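Local structure of uncharacterized protein (Bacteroides eggerthii, 4FTD) at residues S19-N24 / V32-I37; T43-R48 / L102-K107; N136-A141 / V148-R153; Y190-G195 / V202-L207; D295-T300 / G315-V320. The protein is of unknown function but joins a six-bladed beta-propeller to an immunoglobulin-like domain and may take part in carbohydrate metabolism. One frame throughout, in Å; residues are numbered along the deposited sequence.

The five contacts follow one another along the chain, each closing before the next opens, and they fall into two groups. Contacts 1 and 2 share the mixed sheet of the immunoglobulin-like part; their centres lie about 9 Å apart, and strands 31-38 and 43-45 are direct neighbours in it. Contacts 3, 4 and 5 belong to three separate four-stranded sheets of the beta-propeller. Contacts 3 and 4 touch, with centres about 9 Å apart, whereas contact 5 sits about 21 Å from each, centre to centre. Contacts 1 and 4 are about 65 Å apart between centres and lie on opposite sides of the chain's centre, consistent with an elongated two-domain molecule.

Contact 1: residues S19-N24 / V32-I37; sequences SIKILN and VVEGTI
Ser19 meets Ile37 at one end of the pairing: with CD1 extended (chi2 156°), Ile37 reaches Ser19 CA at 3.6 Å from CD1. At Ile20 the CG2 branch crosses Ile37 CG1 at about a right angle and also rests on the backbone of Gly35, which lets it come this close: a CB there would run into Ile20 CG2. Ile20 O accepts the amide of Gly35 at 2.8 Å from Gly35 N, the donor tilted 28° from the carbonyl plane. Ile20 N instead donates to a water at 2.9 Å, which lies within bonding range of Gly35 O and Glu34 OE2; acceptors around this water outnumber its protons, so these links are probably shared. Lys21 forms an antiparallel non-hydrogen-bonded pair with Glu34 on one face of the sheet. Its chain, extended beyond CG, leans on the neighbouring valine, Lys21 CD lying 3.6 Å from Val32 CG1; Lys21 NZ stays 5.2 Å from Glu34 OE1 and forms a long, weak ion pair with Glu61 of strand 58-64. Ile22 and Val33 follow as the hydrogen-bonded pair, two short bonds in the carbonyl planes joining them. Leu23 ends the pairing with a loose touch of CD2 on Val32 CG1, as the chain turns a corner. On its other side strand 17-22 pairs with strand 58-64, and Ile20 and Ile22 pack on Ile60. Ile20 also reaches Met103, and strand 31-38 is flanked by strand 43-45, so both strands are interior members of the mixed sheet.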
# COMPACT_ATOMS: atom_id res chain seq x y z
N SER A 19 16.95 -41.37 -15.15
CA SER A 19 17.34 -39.98 -14.82
C SER A 19 17.68 -39.24 -16.10
O SER A 19 17.99 -39.86 -17.10
CB SER A 19 18.53 -39.92 -13.84
OG SER A 19 19.73 -40.35 -14.47
N ILE A 20 17.59 -37.92 -16.06
CA ILE A 20 17.84 -37.11 -17.24
C ILE A 20 18.32 -35.71 -16.80
O ILE A 20 17.92 -35.18 -15.75
CB ILE A 20 16.56 -37.06 -18.13
CG1 ILE A 20 16.88 -36.48 -19.53
CG2 ILE A 20 15.40 -36.38 -17.38
CD1 ILE A 20 15.81 -36.65 -20.59
N LYS A 21 19.25 -35.18 -17.57
CA LYS A 21 19.74 -33.82 -17.39
C LYS A 21 19.95 -33.15 -18.72
O LYS A 21 20.27 -33.83 -19.73
CB LYS A 21 21.03 -33.73 -16.56
CG LYS A 21 21.86 -34.97 -16.39
CD LYS A 21 23.17 -34.64 -15.67
CE LYS A 21 23.84 -35.86 -15.06
NZ LYS A 21 25.24 -35.60 -14.59
N ILE A 22 19.72 -31.84 -18.71
CA ILE A 22 20.11 -30.95 -19.82
C ILE A 22 21.52 -30.47 -19.46
O ILE A 22 21.76 -30.02 -18.35
CB ILE A 22 19.13 -29.78 -19.97
CG1 ILE A 22 17.78 -30.26 -20.52
CG2 ILE A 22 19.71 -28.67 -20.88
CD1 ILE A 22 16.68 -29.26 -20.25
N LEU A 23 22.46 -30.61 -20.38
CA LEU A 23 23.86 -30.28 -20.08
C LEU A 23 24.25 -28.85 -20.47
O LEU A 23 25.25 -28.32 -19.98
CB LEU A 23 24.77 -31.28 -20.80
CG LEU A 23 24.57 -32.77 -20.53
CD1 LEU A 23 25.45 -33.52 -21.56
CD2 LEU A 23 24.97 -33.14 -19.09
N ASN A 24 23.43 -28.17 -21.27
CA ASN A 24 23.85 -26.89 -21.86
C ASN A 24 22.82 -25.75 -21.76
O ASN A 24 22.59 -25.03 -22.73
CB ASN A 24 24.34 -27.12 -23.30
CG ASN A 24 23.25 -27.58 -24.25
OD1 ASN A 24 22.22 -28.09 -23.82
ND2 ASN A 24 23.50 -27.45 -25.55
N VAL A 32 24.22 -27.46 -16.13
CA VAL A 32 23.68 -28.81 -16.09
C VAL A 32 22.44 -28.69 -15.21
O VAL A 32 22.55 -28.22 -14.09
CB VAL A 32 24.65 -29.81 -15.45
CG1 VAL A 32 24.00 -31.18 -15.41
CG2 VAL A 32 26.02 -29.78 -16.19
N VAL A 33 21.28 -29.11 -15.71
CA VAL A 33 19.98 -29.00 -15.03
C VAL A 33 19.30 -30.37 -14.99
O VAL A 33 19.08 -31.00 -16.01
CB VAL A 33 19.05 -27.99 -15.72
CG1 VAL A 33 17.75 -27.88 -14.94
CG2 VAL A 33 19.72 -26.63 -15.79
N GLU A 34 19.01 -30.83 -13.79
CA GLU A 34 18.44 -32.14 -13.55
C GLU A 34 16.92 -32.12 -13.82
O GLU A 34 16.22 -31.16 -13.46
CB GLU A 34 18.72 -32.54 -12.09
CG GLU A 34 18.58 -34.02 -11.77
CD GLU A 34 19.76 -34.86 -12.24
OE1 GLU A 34 20.91 -34.41 -12.06
OE2 GLU A 34 19.55 -35.98 -12.78
N GLY A 35 16.42 -33.17 -14.46
CA GLY A 35 14.99 -33.32 -14.72
C GLY A 35 14.28 -34.14 -13.66
O GLY A 35 14.93 -34.94 -12.96
N THR A 36 12.97 -33.94 -13.55
CA THR A 36 12.11 -34.74 -12.69
C THR A 36 11.21 -35.61 -13.59
O THR A 36 10.47 -35.09 -14.40
CB THR A 36 11.24 -33.84 -11.78
OG1 THR A 36 12.10 -32.99 -11.03
CG2 THR A 36 10.37 -34.70 -10.80
N ILE A 37 11.28 -36.93 -13.39
CA ILE A 37 10.52 -37.90 -14.18
C ILE A 37 9.34 -38.41 -13.38
O ILE A 37 9.51 -38.87 -12.26
CB ILE A 37 11.40 -39.11 -14.59
CG1 ILE A 37 12.67 -38.60 -15.31
CG2 ILE A 37 10.62 -40.07 -15.51
CD1 ILE A 37 13.84 -39.54 -15.26
O HOH W 1 16.65 -37.02 -13.42

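Contact 2: residues T43-R48 / L102-K107; sequences TINFPR and LMKVRK
Arg106 and Arg48 both hold CG anti to the carbonyl carbon (chi1 -62° and -64°), but Arg106 then bends at chi3 (-68°) while Arg48 stays extended as far as NE, and the two side chains cross at about a right angle. Arg48 CG lies over the centre of the Arg106 guanidinium. Arg106 NH2 donates to Phe46 O at 2.8 Å, and Arg48 NH1 reaches Lys107 O at 2.8 Å within its own guanidinium plane. The like charges approach to 3.6 Å between Arg48 NE and Arg106 NH1, a repulsion probably eased by the C-terminal Asp453, which forms a salt bridge with Arg106 and a long, weak ion pair with Arg48. On the buried side, selenomethionine Met103 makes a Met-aromatic contact at the edge of Phe46, its SE 5.1 Å from the ring centroid. Two backbone bonds of the parallel pairing, Ile44 N to Leu102 O (3.0 Å) and Lys104 N to Ile44 O (3.0 Å), hold its start. The backbones then part at Phe46 and Val105 before closing again at Arg48 and Arg106, and in the gap a water accepts from Phe46 N and Arg106 NE beside Asn45 OD1 and Lys104 O. Strand 31-38 flanks 43-45 through Thr36 and Asn45, strand 85-93 lies beyond 98-106, and on strand 17-22 Ile44 packs against Leu17 and Ile20, Phe46 against Ile22.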
# COMPACT_ATOMS: atom_id res chain seq x y z
N THR A 43 5.95 -38.13 -17.86
CA THR A 43 6.34 -36.73 -18.09
C THR A 43 7.72 -36.47 -17.53
O THR A 43 8.21 -37.19 -16.64
CB THR A 43 5.35 -35.74 -17.42
OG1 THR A 43 5.41 -35.92 -16.01
CG2 THR A 43 3.89 -35.98 -17.91
N ILE A 44 8.36 -35.45 -18.09
CA ILE A 44 9.65 -35.00 -17.64
C ILE A 44 9.55 -33.48 -17.51
O ILE A 44 9.10 -32.81 -18.43
CB ILE A 44 10.79 -35.35 -18.62
CG1 ILE A 44 10.86 -36.88 -18.94
CG2 ILE A 44 12.13 -34.85 -18.05
CD1 ILE A 44 11.63 -37.24 -20.22
N ASN A 45 9.96 -32.97 -16.36
CA ASN A 45 10.07 -31.52 -16.11
C ASN A 45 11.46 -31.12 -15.63
O ASN A 45 12.23 -31.94 -15.17
CB ASN A 45 8.99 -31.03 -15.11
CG ASN A 45 7.63 -31.01 -15.73
OD1 ASN A 45 7.28 -30.04 -16.39
ND2 ASN A 45 6.91 -32.13 -15.66
N PHE A 46 11.74 -29.84 -15.78
CA PHE A 46 12.98 -29.22 -15.33
C PHE A 46 12.67 -27.91 -14.66
O PHE A 46 11.65 -27.30 -14.96
CB PHE A 46 13.88 -28.90 -16.54
CG PHE A 46 14.31 -30.10 -17.31
CD1 PHE A 46 13.52 -30.59 -18.35
CD2 PHE A 46 15.48 -30.76 -16.98
CE1 PHE A 46 13.92 -31.73 -19.07
CE2 PHE A 46 15.87 -31.91 -17.67
CZ PHE A 46 15.09 -32.38 -18.71
N PRO A 47 13.56 -27.44 -13.79
CA PRO A 47 13.41 -26.04 -13.35
C PRO A 47 13.44 -25.09 -14.56
O PRO A 47 13.95 -25.44 -15.64
CB PRO A 47 14.61 -25.80 -12.43
CG PRO A 47 15.40 -27.05 -12.39
CD PRO A 47 14.68 -28.13 -13.15
N ARG A 48 12.84 -23.93 -14.41
CA ARG A 48 12.76 -22.97 -15.50
C ARG A 48 14.18 -22.54 -15.88
O ARG A 48 15.02 -22.36 -15.01
CB ARG A 48 11.91 -21.76 -15.11
CG ARG A 48 10.45 -22.12 -14.84
CD ARG A 48 9.66 -20.96 -14.26
NE ARG A 48 8.23 -21.29 -14.29
CZ ARG A 48 7.44 -21.18 -15.37
NH1 ARG A 48 7.88 -20.72 -16.55
NH2 ARG A 48 6.17 -21.53 -15.28
N LEU A 102 6.57 -37.19 -22.32
CA LEU A 102 6.30 -35.80 -22.71
C LEU A 102 7.23 -34.91 -21.89
O LEU A 102 7.06 -34.77 -20.66
CB LEU A 102 4.83 -35.43 -22.47
CG LEU A 102 3.92 -35.85 -23.61
CD1 LEU A 102 2.46 -35.48 -23.30
CD2 LEU A 102 4.42 -35.17 -24.89
N MSE A 103 8.20 -34.31 -22.57
CA MSE A 103 9.23 -33.53 -21.92
C MSE A 103 8.99 -32.04 -22.09
O MSE A 103 9.04 -31.54 -23.21
CB MSE A 103 10.61 -33.93 -22.44
CG MSE A 103 11.74 -33.17 -21.76
SE MSE A 103 13.50 -33.90 -22.18
CE MSE A 103 14.49 -32.19 -22.66
N LYS A 104 8.77 -31.34 -20.97
CA LYS A 104 8.45 -29.91 -20.98
C LYS A 104 9.66 -29.08 -20.53
O LYS A 104 10.26 -29.37 -19.49
CB LYS A 104 7.26 -29.61 -20.07
CG LYS A 104 6.74 -28.17 -20.15
CD LYS A 104 5.71 -27.89 -19.07
CE LYS A 104 4.42 -28.67 -19.29
NZ LYS A 104 3.42 -28.34 -18.25
N VAL A 105 10.01 -28.09 -21.35
CA VAL A 105 11.06 -27.13 -21.02
C VAL A 105 10.39 -25.74 -20.91
O VAL A 105 9.59 -25.38 -21.78
CB VAL A 105 12.22 -27.11 -22.04
CG1 VAL A 105 13.18 -25.98 -21.72
CG2 VAL A 105 12.97 -28.45 -22.05
N ARG A 106 10.75 -25.01 -19.85
CA ARG A 106 10.14 -23.73 -19.50
C ARG A 106 11.17 -22.62 -19.29
O ARG A 106 12.27 -22.90 -18.79
CB ARG A 106 9.36 -23.92 -18.20
CG ARG A 106 8.23 -24.92 -18.33
CD ARG A 106 7.53 -25.12 -17.02
NE ARG A 106 8.40 -25.78 -16.06
CZ ARG A 106 8.35 -25.64 -14.73
NH1 ARG A 106 7.47 -24.82 -14.18
NH2 ARG A 106 9.20 -26.29 -13.95
N LYS A 107 10.82 -21.39 -19.70
CA LYS A 107 11.65 -20.20 -19.51
C LYS A 107 11.33 -19.62 -18.15
O LYS A 107 10.18 -19.68 -17.67
CB LYS A 107 11.34 -19.08 -20.54
CG LYS A 107 11.72 -19.33 -21.99
CD LYS A 107 11.23 -18.22 -22.92
CE LYS A 107 11.48 -18.56 -24.38
NZ LYS A 107 11.01 -17.50 -25.32
O HOH W 2 9.57 -28.26 -17.04
O HOH W 3 5.17 -28.58 -15.30
O HOH W 4 12.09 -26.20 -17.52

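Contact 3: residues N136-A141 / V148-R153; sequences NYTRCA and VLVVSR
The guanidinium of Arg153 lies flat on the Tyr137 ring, centres 4.5 Å apart and planes at 25°, although the two side chains cross at about a right angle. Tyr137 CD2 lies over the Arg153 guanidinium, offset toward its rim, and Arg153 NH1 sits 3.5 Å from Tyr137 CD2. Arg139 presents its own guanidinium almost upright to that of Arg153, at 81°, and is fixed by a nearly straight bond from Arg139 NE to Asn136 O (2.9 Å), the acceptor in the plane of the Arg139 guanidinium. A water in the plane of the Arg153 group accepts from NH2 and is weakly bonded to Arg139 NH2, bridging two like charges. Arg153 also makes a cation-pi contact with Tyr190 of the next sheet. All this closes the open end of a beta hairpin, strands 138-143 and 147-152, the first two of a four-stranded propeller blade. Arg153 N bonds Tyr137 O, and Val151 N bonds Cys140 O at 2.9 Å. Between them the strands part around the inverse gamma turn centred on Val151, where a water accepts from Arg139 N and lies 2.7 Å from Val151 O. Thr138 points CG2, anti to its backbone N, across Val150 CG1 at 3.7 Å, while its OG1 bonds Asp132 O.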
# COMPACT_ATOMS: atom_id res chain seq x y z
N ASN A 136 -14.61 7.66 20.50
CA ASN A 136 -14.43 8.71 19.51
C ASN A 136 -13.56 9.86 20.01
O ASN A 136 -13.51 10.91 19.41
CB ASN A 136 -15.76 9.15 18.95
CG ASN A 136 -16.61 9.88 19.93
OD1 ASN A 136 -16.20 10.15 21.07
ND2 ASN A 136 -17.80 10.23 19.50
N TYR A 137 -12.90 9.68 21.16
CA TYR A 137 -11.90 10.68 21.62
C TYR A 137 -10.56 10.55 20.91
O TYR A 137 -9.70 11.38 21.08
CB TYR A 137 -11.77 10.66 23.16
CG TYR A 137 -12.90 11.44 23.77
CD1 TYR A 137 -14.18 10.90 23.79
CD2 TYR A 137 -12.73 12.73 24.24
CE1 TYR A 137 -15.25 11.61 24.32
CE2 TYR A 137 -13.79 13.46 24.76
CZ TYR A 137 -15.06 12.90 24.78
OH TYR A 137 -16.14 13.56 25.33
N THR A 138 -10.38 9.52 20.10
CA THR A 138 -9.20 9.39 19.24
C THR A 138 -9.71 9.13 17.84
O THR A 138 -10.39 8.14 17.61
CB THR A 138 -8.31 8.17 19.64
OG1 THR A 138 -7.83 8.32 20.97
CG2 THR A 138 -7.13 8.02 18.67
N ARG A 139 -9.41 10.04 16.93
CA ARG A 139 -9.92 9.98 15.53
C ARG A 139 -8.83 9.91 14.49
O ARG A 139 -9.08 9.91 13.28
CB ARG A 139 -10.79 11.20 15.28
CG ARG A 139 -11.97 11.23 16.21
CD ARG A 139 -12.95 12.35 15.89
NE ARG A 139 -13.99 12.34 16.94
CZ ARG A 139 -15.09 13.08 16.91
NH1 ARG A 139 -15.33 13.87 15.89
NH2 ARG A 139 -15.95 13.04 17.90
N CYS A 140 -7.59 9.79 14.94
CA CYS A 140 -6.47 9.77 14.04
C CYS A 140 -5.26 9.05 14.59
O CYS A 140 -4.90 9.24 15.74
CB CYS A 140 -6.05 11.19 13.76
SG CYS A 140 -4.86 11.47 12.41
N ALA A 141 -4.62 8.30 13.71
CA ALA A 141 -3.34 7.66 13.94
C ALA A 141 -2.55 7.73 12.64
O ALA A 141 -3.11 7.82 11.55
CB ALA A 141 -3.54 6.19 14.44
N VAL A 148 4.10 4.57 15.54
CA VAL A 148 2.68 4.87 15.33
C VAL A 148 2.35 6.08 16.25
O VAL A 148 2.68 6.07 17.42
CB VAL A 148 1.78 3.70 15.67
CG1 VAL A 148 0.28 4.09 15.71
CG2 VAL A 148 2.06 2.58 14.67
N LEU A 149 1.77 7.12 15.68
CA LEU A 149 1.26 8.29 16.41
C LEU A 149 -0.23 8.05 16.65
O LEU A 149 -0.94 7.70 15.71
CB LEU A 149 1.46 9.56 15.58
CG LEU A 149 0.67 10.84 15.96
CD1 LEU A 149 1.16 11.33 17.33
CD2 LEU A 149 0.77 11.91 14.85
N VAL A 150 -0.68 8.20 17.90
CA VAL A 150 -2.06 8.06 18.29
C VAL A 150 -2.50 9.42 18.82
O VAL A 150 -1.90 9.93 19.77
CB VAL A 150 -2.27 7.00 19.36
CG1 VAL A 150 -3.75 6.94 19.68
CG2 VAL A 150 -1.70 5.67 18.85
N VAL A 151 -3.48 10.07 18.15
CA VAL A 151 -3.85 11.45 18.51
C VAL A 151 -5.03 11.31 19.47
O VAL A 151 -6.17 11.58 19.15
CB VAL A 151 -4.18 12.34 17.29
CG1 VAL A 151 -4.43 13.78 17.76
CG2 VAL A 151 -3.06 12.25 16.27
N SER A 152 -4.72 10.87 20.68
CA SER A 152 -5.74 10.66 21.68
C SER A 152 -6.02 11.92 22.51
O SER A 152 -5.11 12.60 22.93
CB SER A 152 -5.34 9.51 22.63
OG SER A 152 -4.05 9.74 23.16
N ARG A 153 -7.29 12.25 22.63
CA ARG A 153 -7.73 13.29 23.55
C ARG A 153 -8.04 12.52 24.85
O ARG A 153 -8.58 11.42 24.81
CB ARG A 153 -8.98 13.98 23.05
CG ARG A 153 -8.72 14.98 21.91
CD ARG A 153 -10.00 15.73 21.62
NE ARG A 153 -10.87 14.84 20.87
CZ ARG A 153 -12.20 14.72 21.00
NH1 ARG A 153 -12.89 15.38 21.92
NH2 ARG A 153 -12.84 13.85 20.23
O HOH W 5 -15.44 13.01 20.70
O HOH W 6 -10.45 13.39 18.50
O HOH W 7 -8.74 8.96 23.53
O HOH W 8 -8.06 12.47 17.48

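Contact 4: residues Y190-G195 / V202-L207; sequences YDYNMG and VYLSSL
Tyr190 and Leu207 exchange two backbone bonds, Tyr190 N to Leu207 O (3.2 Å) and Leu207 N to Tyr190 O (3.1 Å). Their side chains run side by side: in Leu207 CG is anti to the backbone N (chi1 177°), and the further turn about CB-CG brings CD2 over the centre of the Tyr190 ring, 3.6 Å from its centroid, a CH-pi contact. Further along this hairpin of a propeller blade, Asn193 and Met194 both face Ser205 in a classic beta bulge. Ser205 O takes Asn193 N at 3.0 Å, the bond bent to 133° at the hydrogen, and Ser205 N gives to Met194 O at 3.1 Å. A water bonds Met194 N (3.1 Å) and Ser205 OG (2.7 Å), which also has Tyr251 OH as a partner, and can donate to Ser206 O. Ser206 OG is served by Lys216 N of strand 215-220 and Pro214 O just before it, Asn193 ND2 by Gly246 O, and Asp191 by a salt bridge to Lys186. Beyond the bulge Gly195 closes in, its CA 3.0 Å from Tyr203 O. In this buried setting the water is in effect part of the ladder: it accepts from Met194 N, an amide that the bulge leaves without a bond to the facing strand.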
# COMPACT_ATOMS: atom_id res chain seq x y z
N TYR A 190 -11.59 21.47 19.92
CA TYR A 190 -10.72 20.41 20.45
C TYR A 190 -9.32 20.92 20.35
O TYR A 190 -8.92 21.58 19.37
CB TYR A 190 -10.78 19.06 19.71
CG TYR A 190 -12.15 18.42 19.48
CD1 TYR A 190 -13.24 18.71 20.25
CD2 TYR A 190 -12.30 17.39 18.51
CE1 TYR A 190 -14.48 18.09 20.03
CE2 TYR A 190 -13.53 16.77 18.29
CZ TYR A 190 -14.63 17.13 19.06
OH TYR A 190 -15.89 16.55 18.85
N ASP A 191 -8.53 20.64 21.36
CA ASP A 191 -7.12 21.09 21.36
C ASP A 191 -6.32 20.45 20.21
O ASP A 191 -5.35 20.98 19.75
CB ASP A 191 -6.47 20.69 22.65
CG ASP A 191 -6.99 21.48 23.87
OD1 ASP A 191 -7.51 22.59 23.73
OD2 ASP A 191 -6.83 20.93 24.97
N TYR A 192 -6.64 19.20 19.91
CA TYR A 192 -6.07 18.44 18.81
C TYR A 192 -7.10 17.39 18.36
O TYR A 192 -7.98 16.98 19.12
CB TYR A 192 -4.72 17.84 19.12
CG TYR A 192 -4.56 17.50 20.58
CD1 TYR A 192 -5.14 16.35 21.09
CD2 TYR A 192 -3.87 18.34 21.44
CE1 TYR A 192 -5.08 16.07 22.44
CE2 TYR A 192 -3.77 18.05 22.81
CZ TYR A 192 -4.39 16.91 23.28
OH TYR A 192 -4.35 16.56 24.57
N ASN A 193 -6.94 16.97 17.12
CA ASN A 193 -7.86 16.06 16.47
C ASN A 193 -7.17 15.27 15.39
O ASN A 193 -7.04 14.07 15.52
CB ASN A 193 -9.05 16.82 15.93
CG ASN A 193 -10.22 15.90 15.53
OD1 ASN A 193 -10.56 15.00 16.29
ND2 ASN A 193 -10.85 16.14 14.36
N MSE A 194 -6.66 15.92 14.33
CA MSE A 194 -5.90 15.18 13.28
C MSE A 194 -4.41 15.39 13.53
O MSE A 194 -4.02 16.25 14.26
CB MSE A 194 -6.23 15.73 11.89
CG MSE A 194 -7.66 15.53 11.52
SE MSE A 194 -8.07 13.58 11.28
CE MSE A 194 -9.32 13.19 12.77
N GLY A 195 -3.58 14.58 12.88
CA GLY A 195 -2.14 14.82 12.90
C GLY A 195 -1.47 13.84 11.95
O GLY A 195 -2.15 13.04 11.32
N VAL A 202 6.39 15.29 14.10
CA VAL A 202 4.98 15.18 14.40
C VAL A 202 4.28 16.52 14.11
O VAL A 202 4.80 17.60 14.43
CB VAL A 202 4.74 14.78 15.85
CG1 VAL A 202 3.23 14.69 16.12
CG2 VAL A 202 5.47 13.47 16.13
N TYR A 203 3.13 16.41 13.45
CA TYR A 203 2.23 17.52 13.25
C TYR A 203 0.90 17.19 13.89
O TYR A 203 0.41 16.09 13.68
CB TYR A 203 1.96 17.71 11.78
CG TYR A 203 3.15 18.18 10.97
CD1 TYR A 203 4.12 17.26 10.52
CD2 TYR A 203 3.31 19.50 10.68
CE1 TYR A 203 5.24 17.71 9.80
CE2 TYR A 203 4.39 19.93 9.93
CZ TYR A 203 5.34 19.03 9.49
OH TYR A 203 6.46 19.46 8.82
N LEU A 204 0.31 18.14 14.61
CA LEU A 204 -1.06 18.02 15.07
C LEU A 204 -1.83 19.29 14.71
O LEU A 204 -1.27 20.36 14.68
CB LEU A 204 -1.14 17.80 16.58
CG LEU A 204 -0.54 16.56 17.28
CD1 LEU A 204 -0.90 16.59 18.74
CD2 LEU A 204 -1.02 15.27 16.65
N SER A 205 -3.15 19.16 14.54
CA SER A 205 -4.00 20.29 14.31
C SER A 205 -5.21 20.26 15.24
O SER A 205 -5.73 19.17 15.54
CB SER A 205 -4.44 20.34 12.86
OG SER A 205 -4.95 19.08 12.37
N SER A 206 -5.68 21.44 15.64
CA SER A 206 -6.86 21.56 16.48
C SER A 206 -8.13 21.35 15.63
O SER A 206 -8.04 21.19 14.39
CB SER A 206 -6.88 22.94 17.16
OG SER A 206 -7.20 24.01 16.30
N LEU A 207 -9.26 21.32 16.31
CA LEU A 207 -10.59 21.35 15.72
C LEU A 207 -11.13 22.76 16.02
O LEU A 207 -11.26 23.13 17.19
CB LEU A 207 -11.55 20.27 16.24
CG LEU A 207 -12.95 20.45 15.59
CD1 LEU A 207 -12.94 19.63 14.37
CD2 LEU A 207 -14.07 19.99 16.50
O HOH W 9 -7.47 18.66 13.22

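Contact 5: residues D295-T300 / G315-V320; sequences DATMVT and GIRVPV
Asp295 and Arg317 form a salt bridge, Asp295 OD1 to Arg317 NE at 2.9 Å. The nitrogen keeps the acceptor near its own guanidinium plane but meets the oxygen from above the carboxylate plane, 37° out of it, the two flat groups standing 82° apart. A water adds a second link, donating to Asp295 OD1 and accepting from Arg317 NH2. The backbones of the same residues join as well, Arg317 N to Asp295 O at 2.9 Å. Next to them Ile316 N is divided between two weak bonds, to Ala296 O and Val299 O, each at 3.4 Å from Ile316 N. Thr297 holds that loop in shape: its OG1 gives to Ala296 O and accepts Val299 N at 3.0 Å, an ST turn. The hydroxyl sits between backbone N and carbonyl carbon (chi1 79°), and Ile316 CG1 presses against it at 3.2 Å from OG1. Beyond the polar bonds, Thr297 CG2 meets the Arg317 guanidinium obliquely, Ile316 CD1 packs on Val299 CB at 3.8 Å, and Val318 CG2 rests on the backbone of Ala296, 3.4 Å from its N. Gly315 to Val318 is a type I turn joining strands 311-315 and 318-323 of one propeller blade, and residues 295-300 lead into that blade's first strand, 300-304. The chemistry is graded: a water-bridged ion pair on the more exposed side, one firm and two weak, shared amide bonds, and buried aliphatic packing.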
# COMPACT_ATOMS: atom_id res chain seq x y z
N ASP A 295 -21.31 15.43 -0.91
CA ASP A 295 -21.04 13.99 -0.96
C ASP A 295 -19.65 13.58 -0.44
O ASP A 295 -19.45 12.41 -0.18
CB ASP A 295 -21.19 13.42 -2.35
CG ASP A 295 -22.66 13.12 -2.72
OD1 ASP A 295 -23.51 12.87 -1.84
OD2 ASP A 295 -22.96 13.12 -3.92
N ALA A 296 -18.71 14.52 -0.36
CA ALA A 296 -17.40 14.25 0.26
C ALA A 296 -17.58 13.93 1.74
O ALA A 296 -16.89 13.08 2.27
CB ALA A 296 -16.44 15.44 0.11
N THR A 297 -18.51 14.65 2.37
CA THR A 297 -18.75 14.63 3.82
C THR A 297 -17.54 15.15 4.60
O THR A 297 -16.53 15.62 4.05
CB THR A 297 -19.18 13.23 4.37
OG1 THR A 297 -18.02 12.39 4.51
CG2 THR A 297 -20.25 12.55 3.47
N MSE A 298 -17.64 15.08 5.92
CA MSE A 298 -16.51 15.40 6.79
C MSE A 298 -15.37 14.38 6.76
O MSE A 298 -14.27 14.71 7.25
CB MSE A 298 -16.99 15.51 8.22
CG MSE A 298 -17.60 14.19 8.75
SE MSE A 298 -17.88 14.34 10.63
CE MSE A 298 -16.09 14.10 11.25
N VAL A 299 -15.64 13.15 6.25
CA VAL A 299 -14.64 12.07 6.09
C VAL A 299 -14.21 12.04 4.64
O VAL A 299 -14.84 11.41 3.79
CB VAL A 299 -15.15 10.69 6.57
CG1 VAL A 299 -14.00 9.65 6.61
CG2 VAL A 299 -15.82 10.86 7.95
N THR A 300 -13.13 12.76 4.36
CA THR A 300 -12.64 12.99 2.99
C THR A 300 -11.15 13.35 3.07
O THR A 300 -10.68 13.84 4.12
CB THR A 300 -13.44 14.12 2.29
OG1 THR A 300 -13.03 14.28 0.93
CG2 THR A 300 -13.30 15.44 3.07
N GLY A 315 -13.97 10.56 -0.70
CA GLY A 315 -14.84 10.76 0.46
C GLY A 315 -15.91 9.66 0.52
O GLY A 315 -15.92 8.72 -0.31
N ILE A 316 -16.81 9.80 1.47
CA ILE A 316 -17.82 8.78 1.73
C ILE A 316 -18.64 8.46 0.49
O ILE A 316 -18.82 7.29 0.17
CB ILE A 316 -18.69 9.12 2.98
CG1 ILE A 316 -17.79 9.23 4.24
CG2 ILE A 316 -19.73 8.05 3.20
CD1 ILE A 316 -16.94 8.01 4.57
N ARG A 317 -19.10 9.50 -0.19
CA ARG A 317 -19.85 9.34 -1.45
C ARG A 317 -19.15 10.02 -2.63
O ARG A 317 -19.80 10.48 -3.57
CB ARG A 317 -21.29 9.86 -1.29
CG ARG A 317 -22.12 9.03 -0.31
CD ARG A 317 -23.54 9.58 -0.20
NE ARG A 317 -23.56 10.92 0.37
CZ ARG A 317 -23.38 11.22 1.66
NH1 ARG A 317 -23.15 10.28 2.58
NH2 ARG A 317 -23.42 12.47 2.05
N VAL A 318 -17.82 10.09 -2.57
CA VAL A 318 -16.97 10.58 -3.66
C VAL A 318 -15.97 9.46 -3.97
O VAL A 318 -15.03 9.20 -3.18
CB VAL A 318 -16.23 11.91 -3.34
CG1 VAL A 318 -15.30 12.26 -4.52
CG2 VAL A 318 -17.22 13.07 -3.08
N PRO A 319 -16.17 8.74 -5.10
CA PRO A 319 -15.18 7.76 -5.54
C PRO A 319 -13.82 8.42 -5.73
O PRO A 319 -13.78 9.62 -5.96
CB PRO A 319 -15.69 7.31 -6.92
CG PRO A 319 -17.09 7.76 -6.99
CD PRO A 319 -17.24 8.94 -6.10
N VAL A 320 -12.75 7.63 -5.64
CA VAL A 320 -11.37 8.07 -5.84
C VAL A 320 -11.28 8.78 -7.20
O VAL A 320 -11.59 8.21 -8.25
CB VAL A 320 -10.38 6.88 -5.74
CG1 VAL A 320 -8.97 7.30 -6.11
CG2 VAL A 320 -10.39 6.30 -4.32
O HOH W 10 -24.37 14.46 0.24